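Local coordinates for glutamine aminotransferase class-II domain protein (Ruegeria pomeroyi, PDB 3MDN) that is a class-II glutamine amidotransferase domain protein of the Ntn clan and probably releases ammonia from glutamine by hydrolysis, at residues Cys4-Thr12 with Ser188-Ala199; Thr237-Leu245 with Ala252-Ala260. All coordinates share one frame; numbering follows the deposited sequence.

Interaction 1 (Cys4-Thr12 with Ser188-Ala199); sequences CRWAAYHGT and SAAFSDGQTLYA
Strand 6-10, through Trp6, Ala8 and His10, lies across the hairpin strands 188-192 and 197-199 at 8.4 and 8.2 Å between axes, 33° from the direction of the first and 145° from that of the second. This is sheet-on-sheet packing, with side chains filling the gap between layers. The indole of Trp6 reaches the hairpin because CG sits between the backbone N and the carbonyl carbon (chi1 64°). Its NE1 donates, nearly in the ring plane, to Ser188 OG at 3.1 Å, while Ala190 CB lies over the face of the six-membered ring, 4.0 Å from its centroid, as a CH-pi contact. An alanine here is likely to leave Ser188 OG without its indole donor and open a gap above Ala190. Ala8 CB rests against Leu197 CD2 (3.9 Å), and His10 CD2 lies 3.6 Å from Leu197 CB, the two side chains running in opposite directions. At the turn, His10 NE2 donates to Gln195 O at 2.8 Å, from above the carbonyl plane; Asp193 OD1 steadies that turn by accepting from Gln195 N and Thr196 N. Strand 221-225 flanks 6-10 and brings Val224 against Trp6 and Leu197, while Met112 of strand 109-114 touches Trp6.

Interaction 2 (Thr237-Leu245 with Ala252-Ala260); sequences TELRPGRML and AAERDFAPA
Arg243 and Phe257 lie at one end of the antiparallel pairing between 243-245 and 252-256, where Phe257 N donates to Gly242 O at 2.9 Å. Met244 and Arg255 form the hydrogen-bonded pair: Met244 N donates to Arg255 O at 2.9 Å, whereas the return bond from Arg255 N to Met244 O is weak.

Charged side chains gather round Glu254 in a salt-bridge network of Arg240, Arg243, Glu254 and Asp256. Bends at chi2 and chi3 (-69° and -86°) fold the Arg243 chain back, laying its guanidinium over the backbone of Glu254 and Arg255. Its NE and NH2 form hydrogen-bonded salt bridges with Glu254 OE1 at 2.9 and 3.1 Å, and NH1 another with Asp256 OD1 at 2.7 Å, from above the carboxylate plane. Arg240 NH2 sits over the opposite guanidinium face; its NH1 makes a long salt bridge to Glu254 OE1, with no N-H pointing at the oxygen, and the nearby carboxylates probably offset the two cations. A water accepts from Arg240 N and donates to Glu238 O and Glu254 OE1. Glu254 OE2 bonds Tyr213 OH, so both carboxylate oxygens are held.

The pairing belongs to the beta hairpin of 243-248 and 251-256, entered through a G1 beta bulge in which Gly242 and Arg243 both face Arg201.

Among van der Waals contacts, the Leu239 methyl CD1 lies 3.5 Å from the carboxylate carbon CD of Glu254, and Leu245 CD1 touches Glu254 CG. Selenomethionine Met244, on the face it shares with Arg255, makes an oblique Met-aromatic contact with Phe257, SE 5.3 Å from the ring centroid; His162 meets that ring edge-to-face.

How the interactions relate
The two contacts illustrate how a layered fold is built: interaction 1 joins one sheet to another across their faces, and interaction 2 pairs strands within a sheet. Their centres lie about 14 Å apart, and both segments of interaction 1 precede those of interaction 2 in the sequence. Strands 197-203 and 243-248 are neighbours in one antiparallel sheet, and the contacts meet there, where Leu245 N probably donates a hydrogen bond to Ala199 O (2.7 Å). The hairpin of interaction 2 thus extends the sheet on which strand 6-10 of the other layer packs, an arrangement consistent with the central beta sandwich of Ntn hydrolases.

Interaction 1 (Cys4-Thr12 with Ser188-Ala199)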
ATOM      1  N   CYS D   4      20.583  -7.570   2.083  1.00 48.30           N
ATOM      2  CA  CYS D   4      19.662  -7.864   0.954  1.00 48.42           C
ATOM      3  C   CYS D   4      19.327  -9.366   0.869  1.00 47.21           C
ATOM      4  O   CYS D   4      19.135  -9.919  -0.220  1.00 47.50           O
ATOM      5  CB  CYS D   4      20.237  -7.332  -0.369  1.00 48.59           C
ATOM      6  SG  CYS D   4      18.989  -7.160  -1.717  1.00 53.72           S
ATOM      7  N   ARG D   5      19.235 -10.012   2.031  1.00 45.65           N
ATOM      8  CA  ARG D   5      18.921 -11.439   2.115  1.00 43.48           C
ATOM      9  C   ARG D   5      17.966 -11.972   1.026  1.00 42.06           C
ATOM     10  O   ARG D   5      16.851 -11.469   0.859  1.00 41.76           O
ATOM     11  CB  ARG D   5      18.349 -11.761   3.498  1.00 43.82           C
ATOM     12  N   TRP D   6      18.409 -12.986   0.289  1.00 39.37           N
ATOM     13  CA  TRP D   6      17.490 -13.819  -0.483  1.00 36.96           C
ATOM     14  C   TRP D   6      17.573 -15.316  -0.125  1.00 35.04           C
ATOM     15  O   TRP D   6      18.568 -15.768   0.458  1.00 33.85           O
ATOM     16  CB  TRP D   6      17.601 -13.563  -1.986  1.00 37.26           C
ATOM     17  CG  TRP D   6      18.926 -13.879  -2.716  1.00 40.95           C
ATOM     18  CD1 TRP D   6      19.808 -12.967  -3.248  1.00 44.04           C
ATOM     19  CD2 TRP D   6      19.449 -15.182  -3.071  1.00 40.20           C
ATOM     20  NE1 TRP D   6      20.844 -13.619  -3.896  1.00 45.15           N
ATOM     21  CE2 TRP D   6      20.652 -14.974  -3.792  1.00 42.44           C
ATOM     22  CE3 TRP D   6      19.015 -16.491  -2.856  1.00 35.61           C
ATOM     23  CZ2 TRP D   6      21.427 -16.036  -4.283  1.00 40.36           C
ATOM     24  CZ3 TRP D   6      19.783 -17.538  -3.348  1.00 35.77           C
ATOM     25  CH2 TRP D   6      20.977 -17.309  -4.040  1.00 35.96           C
ATOM     26  N   ALA D   7      16.518 -16.065  -0.451  1.00 31.92           N
ATOM     27  CA  ALA D   7      16.505 -17.510  -0.265  1.00 29.88           C
ATOM     28  C   ALA D   7      15.733 -18.229  -1.367  1.00 28.27           C
ATOM     29  O   ALA D   7      14.705 -17.732  -1.847  1.00 28.21           O
ATOM     30  CB  ALA D   7      15.945 -17.873   1.097  1.00 29.83           C
ATOM     31  N   ALA D   8      16.233 -19.397  -1.761  1.00 25.57           N
ATOM     32  CA  ALA D   8      15.608 -20.215  -2.794  1.00 24.78           C
ATOM     33  C   ALA D   8      15.493 -21.665  -2.341  1.00 24.59           C
ATOM     34  O   ALA D   8      16.300 -22.146  -1.539  1.00 24.99           O
ATOM     35  CB  ALA D   8      16.378 -20.119  -4.127  1.00 23.29           C
ATOM     36  N   TYR D   9      14.507 -22.375  -2.876  1.00 24.44           N
ATOM     37  CA  TYR D   9      14.256 -23.734  -2.446  1.00 24.02           C
ATOM     38  C   TYR D   9      13.894 -24.641  -3.615  1.00 24.57           C
ATOM     39  O   TYR D   9      13.177 -24.238  -4.518  1.00 24.09           O
ATOM     40  CB  TYR D   9      13.188 -23.753  -1.356  1.00 23.04           C
ATOM     41  CG  TYR D   9      12.865 -25.148  -0.865  1.00 22.09           C
ATOM     42  CD1 TYR D   9      13.669 -25.778   0.076  1.00 21.74           C
ATOM     43  CD2 TYR D   9      11.743 -25.845  -1.353  1.00 21.48           C
ATOM     44  CE1 TYR D   9      13.385 -27.088   0.537  1.00 21.75           C
ATOM     45  CE2 TYR D   9      11.458 -27.164  -0.907  1.00 22.79           C
ATOM     46  CZ  TYR D   9      12.306 -27.767   0.039  1.00 20.98           C
ATOM     47  OH  TYR D   9      12.032 -29.023   0.505  1.00 22.31           O
ATOM     48  N   HIS D  10      14.426 -25.861  -3.591  1.00 25.03           N
ATOM     49  CA  HIS D  10      14.132 -26.878  -4.605  1.00 26.25           C
ATOM     50  C   HIS D  10      14.098 -28.282  -3.936  1.00 26.09           C
ATOM     51  O   HIS D  10      15.124 -28.764  -3.423  1.00 25.56           O
ATOM     52  CB  HIS D  10      15.197 -26.794  -5.701  1.00 26.83           C
ATOM     53  CG  HIS D  10      14.936 -27.664  -6.893  1.00 30.68           C
ATOM     54  ND1 HIS D  10      14.912 -29.037  -6.821  1.00 36.16           N
ATOM     55  CD2 HIS D  10      14.753 -27.358  -8.199  1.00 33.84           C
ATOM     56  CE1 HIS D  10      14.671 -29.540  -8.021  1.00 36.32           C
ATOM     57  NE2 HIS D  10      14.554 -28.539  -8.873  1.00 32.91           N
ATOM     58  N   GLY D  11      12.911 -28.898  -3.885  1.00 25.78           N
ATOM     59  CA  GLY D  11      12.735 -30.227  -3.291  1.00 25.71           C
ATOM     60  C   GLY D  11      11.273 -30.566  -2.985  1.00 26.07           C
ATOM     61  O   GLY D  11      10.341 -30.057  -3.629  1.00 25.90           O
ATOM     62  N   THR D  12      11.064 -31.433  -1.995  1.00 25.57           N
ATOM     63  CA  THR D  12       9.707 -31.731  -1.522  1.00 26.15           C
ATOM     64  C   THR D  12       8.972 -30.438  -1.101  1.00 25.40           C
ATOM     65  O   THR D  12       9.566 -29.621  -0.400  1.00 24.97           O
ATOM     66  CB  THR D  12       9.777 -32.692  -0.327  1.00 25.59           C
ATOM     67  OG1 THR D  12      10.423 -33.880  -0.756  1.00 27.85           O
ATOM     68  CG2 THR D  12       8.409 -33.052   0.183  1.00 26.17           C
ATOM     69  N   SER D 188      25.222 -11.894  -7.311  1.00 27.18           N
ATOM     70  CA  SER D 188      24.792 -13.193  -6.884  1.00 27.95           C
ATOM     71  C   SER D 188      23.367 -13.201  -7.385  1.00 28.52           C
ATOM     72  O   SER D 188      22.637 -12.191  -7.270  1.00 29.78           O
ATOM     73  CB  SER D 188      24.855 -13.335  -5.362  1.00 28.16           C
ATOM     74  OG  SER D 188      23.653 -12.815  -4.839  1.00 32.11           O
ATOM     75  N   ALA D 189      22.968 -14.289  -8.024  1.00 27.81           N
ATOM     76  CA  ALA D 189      21.618 -14.364  -8.588  1.00 26.68           C
ATOM     77  C   ALA D 189      21.090 -15.774  -8.397  1.00 26.53           C
ATOM     78  O   ALA D 189      21.883 -16.739  -8.379  1.00 25.67           O
ATOM     79  CB  ALA D 189      21.662 -14.048 -10.070  1.00 26.89           C
ATOM     80  N   ALA D 190      19.768 -15.891  -8.256  1.00 25.32           N
ATOM     81  CA  ALA D 190      19.070 -17.191  -8.305  1.00 25.02           C
ATOM     82  C   ALA D 190      17.996 -17.104  -9.345  1.00 25.14           C
ATOM     83  O   ALA D 190      17.411 -16.031  -9.556  1.00 26.01           O
ATOM     84  CB  ALA D 190      18.455 -17.551  -6.947  1.00 25.95           C
ATOM     85  N   PHE D 191      17.739 -18.205 -10.031  1.00 23.82           N
ATOM     86  CA  PHE D 191      16.817 -18.183 -11.154  1.00 24.27           C
ATOM     87  C   PHE D 191      16.354 -19.610 -11.490  1.00 23.95           C
ATOM     88  O   PHE D 191      17.028 -20.553 -11.146  1.00 22.69           O
ATOM     89  CB  PHE D 191      17.377 -17.419 -12.375  1.00 23.98           C
ATOM     90  CG  PHE D 191      18.726 -17.894 -12.861  1.00 26.03           C
ATOM     91  CD1 PHE D 191      19.900 -17.516 -12.214  1.00 25.87           C
ATOM     92  CD2 PHE D 191      18.829 -18.701 -13.988  1.00 26.03           C
ATOM     93  CE1 PHE D 191      21.140 -17.971 -12.667  1.00 28.12           C
ATOM     94  CE2 PHE D 191      20.067 -19.151 -14.445  1.00 26.97           C
ATOM     95  CZ  PHE D 191      21.216 -18.773 -13.812  1.00 24.86           C
ATOM     96  N   SER D 192      15.171 -19.746 -12.101  1.00 24.93           N
ATOM     97  CA  SER D 192      14.533 -21.067 -12.322  1.00 25.12           C
ATOM     98  C   SER D 192      13.662 -21.067 -13.548  1.00 25.28           C
ATOM     99  O   SER D 192      13.108 -20.017 -13.947  1.00 25.40           O
ATOM    100  CB  SER D 192      13.644 -21.449 -11.126  1.00 25.50           C
ATOM    101  OG  SER D 192      13.135 -22.785 -11.239  1.00 25.42           O
ATOM    102  N   ASP D 193      13.475 -22.248 -14.124  1.00 25.48           N
ATOM    103  CA  ASP D 193      12.501 -22.417 -15.206  1.00 25.92           C
ATOM    104  C   ASP D 193      11.334 -23.209 -14.678  1.00 26.39           C
ATOM    105  O   ASP D 193      10.494 -23.643 -15.437  1.00 26.63           O
ATOM    106  CB  ASP D 193      13.116 -23.139 -16.416  1.00 26.48           C
ATOM    107  CG  ASP D 193      13.794 -24.462 -16.034  1.00 26.10           C
ATOM    108  OD1 ASP D 193      13.649 -24.911 -14.866  1.00 25.33           O
ATOM    109  OD2 ASP D 193      14.488 -25.048 -16.894  1.00 26.25           O
ATOM    110  N   GLY D 194      11.284 -23.417 -13.368  1.00 27.12           N
ATOM    111  CA  GLY D 194      10.200 -24.193 -12.789  1.00 27.95           C
ATOM    112  C   GLY D 194      10.466 -25.680 -12.712  1.00 29.22           C
ATOM    113  O   GLY D 194       9.660 -26.409 -12.149  1.00 30.52           O
ATOM    114  N   GLN D 195      11.592 -26.128 -13.268  1.00 28.80           N
ATOM    115  CA  GLN D 195      12.071 -27.510 -13.099  1.00 29.58           C
ATOM    116  C   GLN D 195      13.458 -27.613 -12.431  1.00 27.74           C
ATOM    117  O   GLN D 195      13.699 -28.480 -11.579  1.00 26.98           O
ATOM    118  CB  GLN D 195      12.103 -28.209 -14.461  1.00 30.81           C
ATOM    119  CG  GLN D 195      10.739 -28.808 -14.906  1.00 34.53           C
ATOM    120  CD  GLN D 195      10.729 -30.348 -14.703  1.00 42.12           C
ATOM    121  OE1 GLN D 195      11.083 -31.126 -15.619  1.00 43.69           O
ATOM    122  NE2 GLN D 195      10.375 -30.784 -13.489  1.00 42.68           N
ATOM    123  N   THR D 196      14.362 -26.720 -12.820  1.00 26.30           N
ATOM    124  CA  THR D 196      15.731 -26.699 -12.301  1.00 25.38           C
ATOM    125  C   THR D 196      15.923 -25.384 -11.575  1.00 24.82           C
ATOM    126  O   THR D 196      15.373 -24.387 -11.999  1.00 23.15           O
ATOM    127  CB  THR D 196      16.768 -26.808 -13.454  1.00 25.44           C
ATOM    128  OG1 THR D 196      16.550 -28.024 -14.171  1.00 24.26           O
ATOM    129  CG2 THR D 196      18.196 -26.798 -12.932  1.00 24.40           C
ATOM    130  N   LEU D 197      16.725 -25.373 -10.511  1.00 24.83           N
ATOM    131  CA  LEU D 197      17.004 -24.137  -9.802  1.00 25.17           C
ATOM    132  C   LEU D 197      18.484 -23.817 -10.048  1.00 25.35           C
ATOM    133  O   LEU D 197      19.329 -24.712  -9.951  1.00 24.98           O
ATOM    134  CB  LEU D 197      16.741 -24.304  -8.301  1.00 25.64           C
ATOM    135  CG  LEU D 197      17.278 -23.176  -7.405  1.00 27.89           C
ATOM    136  CD1 LEU D 197      16.554 -21.871  -7.767  1.00 24.65           C
ATOM    137  CD2 LEU D 197      17.104 -23.481  -5.887  1.00 27.98           C
ATOM    138  N   TYR D 198      18.787 -22.562 -10.365  1.00 23.56           N
ATOM    139  CA  TYR D 198      20.152 -22.150 -10.686  1.00 23.57           C
ATOM    140  C   TYR D 198      20.589 -21.065  -9.725  1.00 23.78           C
ATOM    141  O   TYR D 198      19.759 -20.314  -9.207  1.00 22.23           O
ATOM    142  CB  TYR D 198      20.236 -21.540 -12.093  1.00 23.90           C
ATOM    143  CG  TYR D 198      19.882 -22.491 -13.205  1.00 24.38           C
ATOM    144  CD1 TYR D 198      18.611 -22.478 -13.769  1.00 24.76           C
ATOM    145  CD2 TYR D 198      20.807 -23.447 -13.650  1.00 25.77           C
ATOM    146  CE1 TYR D 198      18.270 -23.355 -14.789  1.00 25.46           C
ATOM    147  CE2 TYR D 198      20.470 -24.337 -14.688  1.00 28.10           C
ATOM    148  CZ  TYR D 198      19.206 -24.274 -15.248  1.00 24.42           C
ATOM    149  OH  TYR D 198      18.838 -25.154 -16.233  1.00 25.76           O
ATOM    150  N   ALA D 199      21.894 -20.942  -9.535  1.00 23.17           N
ATOM    151  CA  ALA D 199      22.397 -19.777  -8.855  1.00 24.18           C
ATOM    152  C   ALA D 199      23.801 -19.528  -9.341  1.00 24.25           C
ATOM    153  O   ALA D 199      24.527 -20.457  -9.644  1.00 24.80           O
ATOM    154  CB  ALA D 199      22.378 -19.987  -7.332  1.00 24.34           C
TER

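Interaction 2 (Thr237-Leu245 with Ala252-Ala260)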
ATOM      1  N   THR D 237      27.325 -25.003   2.408  1.00 22.29           N
ATOM      2  CA  THR D 237      28.431 -25.064   1.469  1.00 22.24           C
ATOM      3  C   THR D 237      28.506 -23.715   0.771  1.00 21.84           C
ATOM      4  O   THR D 237      27.538 -23.297   0.171  1.00 21.53           O
ATOM      5  CB  THR D 237      28.168 -26.150   0.381  1.00 22.67           C
ATOM      6  OG1 THR D 237      27.919 -27.432   1.004  1.00 21.47           O
ATOM      7  CG2 THR D 237      29.390 -26.257  -0.562  1.00 21.19           C
ATOM      8  N   GLU D 238      29.642 -23.037   0.840  1.00 20.97           N
ATOM      9  CA  GLU D 238      29.787 -21.771   0.147  1.00 21.71           C
ATOM     10  C   GLU D 238      29.912 -21.970  -1.384  1.00 21.61           C
ATOM     11  O   GLU D 238      30.734 -22.760  -1.832  1.00 20.70           O
ATOM     12  CB  GLU D 238      31.019 -20.995   0.679  1.00 21.49           C
ATOM     13  CG  GLU D 238      31.127 -19.581   0.030  1.00 22.04           C
ATOM     14  CD  GLU D 238      32.221 -18.696   0.638  1.00 27.55           C
ATOM     15  OE1 GLU D 238      32.568 -18.870   1.813  1.00 27.45           O
ATOM     16  OE2 GLU D 238      32.750 -17.808  -0.067  1.00 29.47           O
ATOM     17  N   LEU D 239      29.136 -21.246  -2.190  1.00 21.56           N
ATOM     18  CA  LEU D 239      29.374 -21.269  -3.622  1.00 22.26           C
ATOM     19  C   LEU D 239      30.429 -20.195  -3.876  1.00 22.97           C
ATOM     20  O   LEU D 239      30.184 -19.018  -3.669  1.00 23.03           O
ATOM     21  CB  LEU D 239      28.071 -20.997  -4.422  1.00 22.77           C
ATOM     22  CG  LEU D 239      28.132 -20.901  -5.954  1.00 21.66           C
ATOM     23  CD1 LEU D 239      28.465 -22.238  -6.611  1.00 18.93           C
ATOM     24  CD2 LEU D 239      26.803 -20.368  -6.526  1.00 23.26           C
ATOM     25  N   ARG D 240      31.620 -20.601  -4.297  1.00 23.64           N
ATOM     26  CA  ARG D 240      32.695 -19.636  -4.542  1.00 24.93           C
ATOM     27  C   ARG D 240      32.396 -18.683  -5.711  1.00 25.16           C
ATOM     28  O   ARG D 240      31.629 -19.033  -6.628  1.00 24.36           O
ATOM     29  CB  ARG D 240      34.023 -20.380  -4.740  1.00 26.04           C
ATOM     30  CG  ARG D 240      34.436 -21.155  -3.481  1.00 29.89           C
ATOM     31  CD  ARG D 240      35.817 -21.849  -3.584  1.00 39.62           C
ATOM     32  NE  ARG D 240      36.077 -22.465  -4.895  1.00 45.86           N
ATOM     33  CZ  ARG D 240      35.445 -23.542  -5.379  1.00 48.10           C
ATOM     34  NH1 ARG D 240      34.496 -24.155  -4.673  1.00 46.18           N
ATOM     35  NH2 ARG D 240      35.766 -24.004  -6.586  1.00 49.61           N
ATOM     36  N   PRO D 241      32.980 -17.468  -5.674  1.00 25.27           N
ATOM     37  CA  PRO D 241      32.858 -16.546  -6.810  1.00 26.09           C
ATOM     38  C   PRO D 241      33.376 -17.222  -8.086  1.00 26.23           C
ATOM     39  O   PRO D 241      34.283 -18.026  -7.997  1.00 25.98           O
ATOM     40  CB  PRO D 241      33.793 -15.373  -6.443  1.00 25.69           C
ATOM     41  CG  PRO D 241      34.188 -15.577  -5.044  1.00 26.06           C
ATOM     42  CD  PRO D 241      33.978 -17.022  -4.686  1.00 25.88           C
ATOM     43  N   GLY D 242      32.801 -16.920  -9.249  1.00 27.11           N
ATOM     44  CA  GLY D 242      33.267 -17.553 -10.501  1.00 27.32           C
ATOM     45  C   GLY D 242      32.676 -18.947 -10.708  1.00 27.45           C
ATOM     46  O   GLY D 242      33.256 -19.778 -11.408  1.00 27.31           O
ATOM     47  N   ARG D 243      31.511 -19.194 -10.106  1.00 27.03           N
ATOM     48  CA  ARG D 243      30.881 -20.536 -10.076  1.00 26.41           C
ATOM     49  C   ARG D 243      29.367 -20.457 -10.310  1.00 25.57           C
ATOM     50  O   ARG D 243      28.751 -19.471  -9.952  1.00 24.13           O
ATOM     51  CB  ARG D 243      31.116 -21.236  -8.709  1.00 26.48           C
ATOM     52  CG  ARG D 243      32.558 -21.499  -8.348  1.00 28.15           C
ATOM     53  CD  ARG D 243      33.182 -22.584  -9.246  1.00 30.09           C
ATOM     54  NE  ARG D 243      32.921 -23.915  -8.710  1.00 31.43           N
ATOM     55  CZ  ARG D 243      33.334 -25.049  -9.263  1.00 29.40           C
ATOM     56  NH1 ARG D 243      34.013 -25.032 -10.393  1.00 30.79           N
ATOM     57  NH2 ARG D 243      33.064 -26.200  -8.682  1.00 28.61           N
HETATM   58  N   MSE D 244      28.797 -21.516 -10.881  1.00 25.05           N
HETATM   59  CA  MSE D 244      27.347 -21.640 -11.076  1.00 26.44           C
HETATM   60  C   MSE D 244      26.848 -22.975 -10.535  1.00 25.85           C
HETATM   61  O   MSE D 244      27.434 -24.033 -10.804  1.00 25.71           O
HETATM   62  CB  MSE D 244      26.946 -21.494 -12.556  1.00 26.01           C
HETATM   63  CG  MSE D 244      25.444 -21.777 -12.822  1.00 32.28           C
HETATM   64 SE   MSE D 244      24.802 -21.184 -14.609  1.00 39.84          SE
HETATM   65  CE  MSE D 244      25.308 -19.352 -14.408  1.00 31.52           C
ATOM     66  N   LEU D 245      25.757 -22.912  -9.786  1.00 25.21           N
ATOM     67  CA  LEU D 245      25.208 -24.071  -9.140  1.00 25.44           C
ATOM     68  C   LEU D 245      23.949 -24.457  -9.898  1.00 25.78           C
ATOM     69  O   LEU D 245      23.164 -23.585 -10.295  1.00 26.01           O
ATOM     70  CB  LEU D 245      24.829 -23.690  -7.713  1.00 25.42           C
ATOM     71  CG  LEU D 245      24.112 -24.719  -6.839  1.00 26.19           C
ATOM     72  CD1 LEU D 245      25.102 -25.866  -6.479  1.00 23.44           C
ATOM     73  CD2 LEU D 245      23.536 -24.046  -5.572  1.00 23.27           C
ATOM     74  N   ALA D 252      22.586 -31.759  -7.024  1.00 32.11           N
ATOM     75  CA  ALA D 252      23.224 -30.442  -7.081  1.00 32.19           C
ATOM     76  C   ALA D 252      24.626 -30.553  -7.655  1.00 31.85           C
ATOM     77  O   ALA D 252      25.392 -31.392  -7.232  1.00 32.04           O
ATOM     78  CB  ALA D 252      23.292 -29.831  -5.703  1.00 32.84           C
ATOM     79  N   ALA D 253      24.965 -29.705  -8.617  1.00 31.33           N
ATOM     80  CA  ALA D 253      26.291 -29.745  -9.220  1.00 30.54           C
ATOM     81  C   ALA D 253      26.794 -28.327  -9.493  1.00 30.34           C
ATOM     82  O   ALA D 253      25.997 -27.424  -9.823  1.00 29.64           O
ATOM     83  CB  ALA D 253      26.253 -30.564 -10.510  1.00 30.61           C
ATOM     84  N   GLU D 254      28.098 -28.128  -9.338  1.00 28.94           N
ATOM     85  CA  GLU D 254      28.738 -26.846  -9.624  1.00 30.31           C
ATOM     86  C   GLU D 254      29.572 -26.906 -10.895  1.00 30.50           C
ATOM     87  O   GLU D 254      30.010 -27.975 -11.303  1.00 30.39           O
ATOM     88  CB  GLU D 254      29.671 -26.438  -8.487  1.00 30.43           C
ATOM     89  CG  GLU D 254      29.000 -25.873  -7.243  1.00 30.05           C
ATOM     90  CD  GLU D 254      30.037 -25.387  -6.221  1.00 28.49           C
ATOM     91  OE1 GLU D 254      31.105 -24.889  -6.636  1.00 24.45           O
ATOM     92  OE2 GLU D 254      29.767 -25.483  -5.012  1.00 28.21           O
ATOM     93  N   ARG D 255      29.857 -25.734 -11.455  1.00 30.99           N
ATOM     94  CA  ARG D 255      30.464 -25.590 -12.771  1.00 31.99           C
ATOM     95  C   ARG D 255      31.154 -24.227 -12.764  1.00 31.77           C
ATOM     96  O   ARG D 255      30.660 -23.298 -12.108  1.00 31.46           O
ATOM     97  CB  ARG D 255      29.316 -25.539 -13.762  1.00 33.03           C
ATOM     98  CG  ARG D 255      29.405 -26.393 -14.972  1.00 36.80           C
ATOM     99  CD  ARG D 255      28.094 -26.172 -15.747  1.00 41.34           C
ATOM    100  NE  ARG D 255      28.392 -25.650 -17.081  1.00 45.13           N
ATOM    101  CZ  ARG D 255      27.521 -25.530 -18.079  1.00 44.44           C
ATOM    102  NH1 ARG D 255      26.245 -25.890 -17.933  1.00 44.31           N
ATOM    103  NH2 ARG D 255      27.943 -25.052 -19.237  1.00 45.32           N
ATOM    104  N   ASP D 256      32.258 -24.073 -13.493  1.00 31.73           N
ATOM    105  CA  ASP D 256      32.951 -22.778 -13.585  1.00 32.48           C
ATOM    106  C   ASP D 256      32.058 -21.788 -14.321  1.00 32.61           C
ATOM    107  O   ASP D 256      31.254 -22.168 -15.179  1.00 32.87           O
ATOM    108  CB  ASP D 256      34.329 -22.863 -14.295  1.00 32.83           C
ATOM    109  CG  ASP D 256      35.424 -23.548 -13.434  1.00 35.20           C
ATOM    110  OD1 ASP D 256      35.335 -23.545 -12.176  1.00 35.87           O
ATOM    111  OD2 ASP D 256      36.395 -24.085 -14.030  1.00 37.69           O
ATOM    112  N   PHE D 257      32.185 -20.517 -13.969  1.00 32.66           N
ATOM    113  CA  PHE D 257      31.323 -19.494 -14.545  1.00 33.75           C
ATOM    114  C   PHE D 257      32.092 -18.187 -14.637  1.00 35.02           C
ATOM    115  O   PHE D 257      32.517 -17.625 -13.629  1.00 35.29           O
ATOM    116  CB  PHE D 257      30.053 -19.311 -13.698  1.00 32.69           C
ATOM    117  CG  PHE D 257      29.132 -18.216 -14.204  1.00 32.05           C
ATOM    118  CD1 PHE D 257      28.291 -18.447 -15.288  1.00 30.20           C
ATOM    119  CD2 PHE D 257      29.139 -16.950 -13.617  1.00 29.48           C
ATOM    120  CE1 PHE D 257      27.440 -17.450 -15.771  1.00 33.27           C
ATOM    121  CE2 PHE D 257      28.296 -15.939 -14.093  1.00 34.85           C
ATOM    122  CZ  PHE D 257      27.436 -16.192 -15.183  1.00 33.00           C
ATOM    123  N   ALA D 258      32.285 -17.702 -15.849  1.00 36.79           N
ATOM    124  CA  ALA D 258      32.915 -16.400 -16.031  1.00 38.53           C
ATOM    125  C   ALA D 258      32.190 -15.704 -17.173  1.00 39.44           C
ATOM    126  O   ALA D 258      31.659 -16.388 -18.035  1.00 39.64           O
ATOM    127  CB  ALA D 258      34.415 -16.569 -16.334  1.00 38.20           C
ATOM    128  N   PRO D 259      32.157 -14.351 -17.183  1.00 40.53           N
ATOM    129  CA  PRO D 259      31.507 -13.637 -18.299  1.00 41.33           C
ATOM    130  C   PRO D 259      32.070 -14.108 -19.640  1.00 41.94           C
ATOM    131  O   PRO D 259      33.249 -14.433 -19.734  1.00 41.72           O
ATOM    132  CB  PRO D 259      31.883 -12.161 -18.073  1.00 41.05           C
ATOM    133  CG  PRO D 259      32.410 -12.078 -16.693  1.00 41.25           C
ATOM    134  CD  PRO D 259      32.954 -13.439 -16.341  1.00 40.90           C
ATOM    135  N   ALA D 260      31.221 -14.152 -20.661  1.00 43.04           N
ATOM    136  CA  ALA D 260      31.581 -14.701 -21.970  1.00 43.91           C
ATOM    137  C   ALA D 260      32.767 -13.987 -22.603  1.00 44.75           C
ATOM    138  O   ALA D 260      32.945 -12.779 -22.404  1.00 45.13           O
ATOM    139  CB  ALA D 260      30.367 -14.664 -22.914  1.00 43.45           C
TER
HETATM  140  O   HOH W   1      31.946 -23.365  -4.558  1.00 25.30           O